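Local coordinates for protein proteasome accessory factor B/C (PafBC) (Paenarthrobacter aurescens, PDB 6SJ9) that probably regulates transcription in the bacterial DNA damage response, combining winged helix-turn-helix DNA-binding domains with WYL and WCX domains, at residues T264-A269 and D276-D281. Sequence-based numbering, arbitrary orientation.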
ATOM      1  N   THR A 264     -17.828  12.526  11.920  1.00 75.07           N
ATOM      2  CA  THR A 264     -18.991  13.346  11.583  1.00 73.96           C
ATOM      3  C   THR A 264     -19.301  14.377  12.652  1.00 77.70           C
ATOM      4  O   THR A 264     -19.974  15.375  12.366  1.00 80.38           O
ATOM      5  CB  THR A 264     -20.233  12.478  11.398  1.00 75.20           C
ATOM      6  OG1 THR A 264     -20.502  11.790  12.623  1.00 75.03           O
ATOM      7  CG2 THR A 264     -20.036  11.446  10.279  1.00 77.28           C
ATOM      8  N   SER A 265     -18.915  14.123  13.893  1.00 79.68           N
ATOM      9  CA  SER A 265     -19.100  15.115  14.940  1.00 83.37           C
ATOM     10  C   SER A 265     -17.949  14.981  15.919  1.00 83.92           C
ATOM     11  O   SER A 265     -17.357  13.912  16.049  1.00 80.46           O
ATOM     12  CB  SER A 265     -20.440  14.960  15.662  1.00 84.39           C
ATOM     13  OG  SER A 265     -20.383  13.868  16.551  1.00 84.54           O
ATOM     14  N   LEU A 266     -17.664  16.067  16.633  1.00 88.97           N
ATOM     15  CA  LEU A 266     -16.611  16.084  17.636  1.00 90.90           C
ATOM     16  C   LEU A 266     -17.029  16.968  18.795  1.00 95.04           C
ATOM     17  O   LEU A 266     -17.569  18.054  18.580  1.00 98.70           O
ATOM     18  CB  LEU A 266     -15.310  16.631  17.045  1.00 91.36           C
ATOM     19  CG  LEU A 266     -13.949  16.130  17.535  1.00 92.56           C
ATOM     20  CD1 LEU A 266     -12.883  17.179  17.284  1.00 92.20           C
ATOM     21  CD2 LEU A 266     -13.975  15.758  18.983  1.00 94.83           C
ATOM     22  N   GLN A 267     -16.792  16.492  20.017  1.00 95.84           N
ATOM     23  CA  GLN A 267     -17.058  17.264  21.229  1.00102.18           C
ATOM     24  C   GLN A 267     -16.224  16.644  22.340  1.00103.90           C
ATOM     25  O   GLN A 267     -15.691  15.539  22.192  1.00102.22           O
ATOM     26  CB  GLN A 267     -18.529  17.267  21.662  1.00105.07           C
ATOM     27  CG  GLN A 267     -18.992  15.963  22.308  1.00108.34           C
ATOM     28  CD  GLN A 267     -20.490  15.912  22.593  1.00113.52           C
ATOM     29  OE1 GLN A 267     -21.259  16.774  22.149  1.00116.10           O
ATOM     30  NE2 GLN A 267     -20.906  14.909  23.369  1.00114.66           N
ATOM     31  N   ASP A 268     -16.090  17.374  23.444  1.00102.98           N
ATOM     32  CA  ASP A 268     -15.368  16.830  24.582  1.00105.71           C
ATOM     33  C   ASP A 268     -16.131  15.672  25.213  1.00106.41           C
ATOM     34  O   ASP A 268     -17.363  15.627  25.207  1.00107.06           O
ATOM     35  CB  ASP A 268     -15.085  17.904  25.634  1.00112.72           C
ATOM     36  CG  ASP A 268     -13.826  18.707  25.324  1.00115.60           C
ATOM     37  OD1 ASP A 268     -12.972  18.195  24.569  1.00114.91           O
ATOM     38  OD2 ASP A 268     -13.677  19.833  25.847  1.00119.85           O
ATOM     39  N   ALA A 269     -15.372  14.700  25.701  1.00107.07           N
ATOM     40  CA  ALA A 269     -15.940  13.509  26.322  1.00109.15           C
ATOM     41  C   ALA A 269     -16.524  13.867  27.687  1.00112.90           C
ATOM     42  O   ALA A 269     -15.965  14.714  28.397  1.00111.84           O
ATOM     43  CB  ALA A 269     -14.890  12.406  26.474  1.00107.52           C
ATOM     44  N   ASP A 276     -11.909  13.028  23.615  1.00 90.23           N
ATOM     45  CA  ASP A 276     -12.986  13.513  22.772  1.00 89.87           C
ATOM     46  C   ASP A 276     -14.024  12.425  22.559  1.00 91.03           C
ATOM     47  O   ASP A 276     -13.730  11.229  22.642  1.00 92.12           O
ATOM     48  CB  ASP A 276     -12.444  13.933  21.401  1.00 87.03           C
ATOM     49  CG  ASP A 276     -11.581  15.172  21.463  1.00 85.95           C
ATOM     50  OD1 ASP A 276     -11.858  16.048  22.308  1.00 90.38           O
ATOM     51  OD2 ASP A 276     -10.629  15.259  20.652  1.00 81.77           O
ATOM     52  N   ARG A 277     -15.235  12.846  22.222  1.00 91.46           N
ATOM     53  CA  ARG A 277     -16.275  11.913  21.823  1.00 91.97           C
ATOM     54  C   ARG A 277     -16.614  12.226  20.372  1.00 87.67           C
ATOM     55  O   ARG A 277     -17.116  13.312  20.074  1.00 88.59           O
ATOM     56  CB  ARG A 277     -17.489  12.043  22.748  1.00 97.62           C
ATOM     57  CG  ARG A 277     -18.659  11.137  22.452  1.00102.46           C
ATOM     58  CD  ARG A 277     -19.828  11.516  23.345  1.00109.93           C
ATOM     59  NE  ARG A 277     -20.961  10.593  23.258  1.00113.95           N
ATOM     60  CZ  ARG A 277     -22.063  10.789  22.539  1.00116.01           C
ATOM     61  NH1 ARG A 277     -23.031   9.875  22.558  1.00117.19           N
ATOM     62  NH2 ARG A 277     -22.201  11.882  21.799  1.00116.15           N
ATOM     63  N   ILE A 278     -16.366  11.271  19.472  1.00 82.08           N
ATOM     64  CA  ILE A 278     -16.658  11.464  18.058  1.00 74.78           C
ATOM     65  C   ILE A 278     -17.634  10.398  17.597  1.00 74.67           C
ATOM     66  O   ILE A 278     -17.761   9.328  18.195  1.00 76.19           O
ATOM     67  CB  ILE A 278     -15.398  11.426  17.166  1.00 67.05           C
ATOM     68  CG1 ILE A 278     -14.740  10.039  17.222  1.00 60.03           C
ATOM     69  CG2 ILE A 278     -14.456  12.513  17.527  1.00 64.90           C
ATOM     70  CD1 ILE A 278     -13.640   9.836  16.182  1.00 58.93           C
ATOM     71  N   THR A 279     -18.276  10.687  16.471  1.00 72.60           N
ATOM     72  CA  THR A 279     -19.076   9.724  15.737  1.00 71.91           C
ATOM     73  C   THR A 279     -18.438   9.518  14.373  1.00 70.86           C
ATOM     74  O   THR A 279     -17.855  10.444  13.803  1.00 71.30           O
ATOM     75  CB  THR A 279     -20.539  10.202  15.586  1.00 78.31           C
ATOM     76  OG1 THR A 279     -20.561  11.570  15.157  1.00 82.82           O
ATOM     77  CG2 THR A 279     -21.273  10.136  16.917  1.00 79.82           C
ATOM     78  N   VAL A 280     -18.450   8.271  13.903  1.00 67.86           N
ATOM     79  CA  VAL A 280     -17.912   7.931  12.598  1.00 62.51           C
ATOM     80  C   VAL A 280     -18.896   6.980  11.926  1.00 62.51           C
ATOM     81  O   VAL A 280     -19.616   6.217  12.586  1.00 62.09           O
ATOM     82  CB  VAL A 280     -16.501   7.312  12.654  1.00 62.42           C
ATOM     83  CG1 VAL A 280     -15.545   8.210  13.385  1.00 62.26           C
ATOM     84  CG2 VAL A 280     -16.537   5.931  13.271  1.00 65.20           C
ATOM     85  N   ASP A 281     -18.963   7.076  10.608  1.00 61.73           N
ATOM     86  CA  ASP A 281     -19.797   6.187   9.824  1.00 64.51           C
ATOM     87  C   ASP A 281     -18.990   4.968   9.433  1.00 66.04           C
ATOM     88  O   ASP A 281     -17.835   5.084   9.024  1.00 65.45           O
ATOM     89  CB  ASP A 281     -20.326   6.891   8.575  1.00 63.15           C
ATOM     90  CG  ASP A 281     -21.327   8.004   8.903  1.00 66.76           C
ATOM     91  OD1 ASP A 281     -22.186   7.780   9.784  1.00 69.33           O
ATOM     92  OD2 ASP A 281     -21.238   9.098   8.300  1.00 68.03           O
TER
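T279 and S265 each carry their hydroxyl between the backbone N and the carbonyl carbon (chi1 47° and 76°), and this sets T279 OG1 2.7 Å from S265 OG in a hydrogen bond that either group could donate. T264 OG1 approaches the same T279 oxygen, the two threonine side chains crossing at about a right angle, while T264 N donates to T279 O at 2.8 Å. Further along, Q267 and R277 form a hydrogen-bonded antiparallel pair: R277 N reaches Q267 O at 2.7 Å in an almost straight bond (176° at the hydrogen), and the return bond from Q267 N to R277 O is longer and more bent. Their extended side chains run side by side on the face that also carries S265 and T279, with Q267 NE2 3.6 Å from R277 CD and the amide turned moderately from the guanidinium plane. The two segments are the arms of a beta hairpin in the WCX domain, whose four-stranded antiparallel sheet has the 2-3-1-4 order of a ferredoxin-like fold; strand 263-268 lies at its edge, and strand 275-282 pairs on its other side with strand 245-252. On the face that meets helix 257-261, L266 CD2 packs 3.6 Å from I278 CG2 and 3.4 Å from D276 CB. The D276 carboxylate lies nearly coplanar with that of D268, their OD1 atoms 3.3 Å apart, and K253 forms salt bridges with both oxygens, probably offsetting the repulsion. An alanine in place of D276 would probably leave R260, the salt-bridge partner of OD2, without this mate and K253 with one carboxylate fewer. Just past the end of the strand, A269 is held by backbone hydrogen bonding with R275.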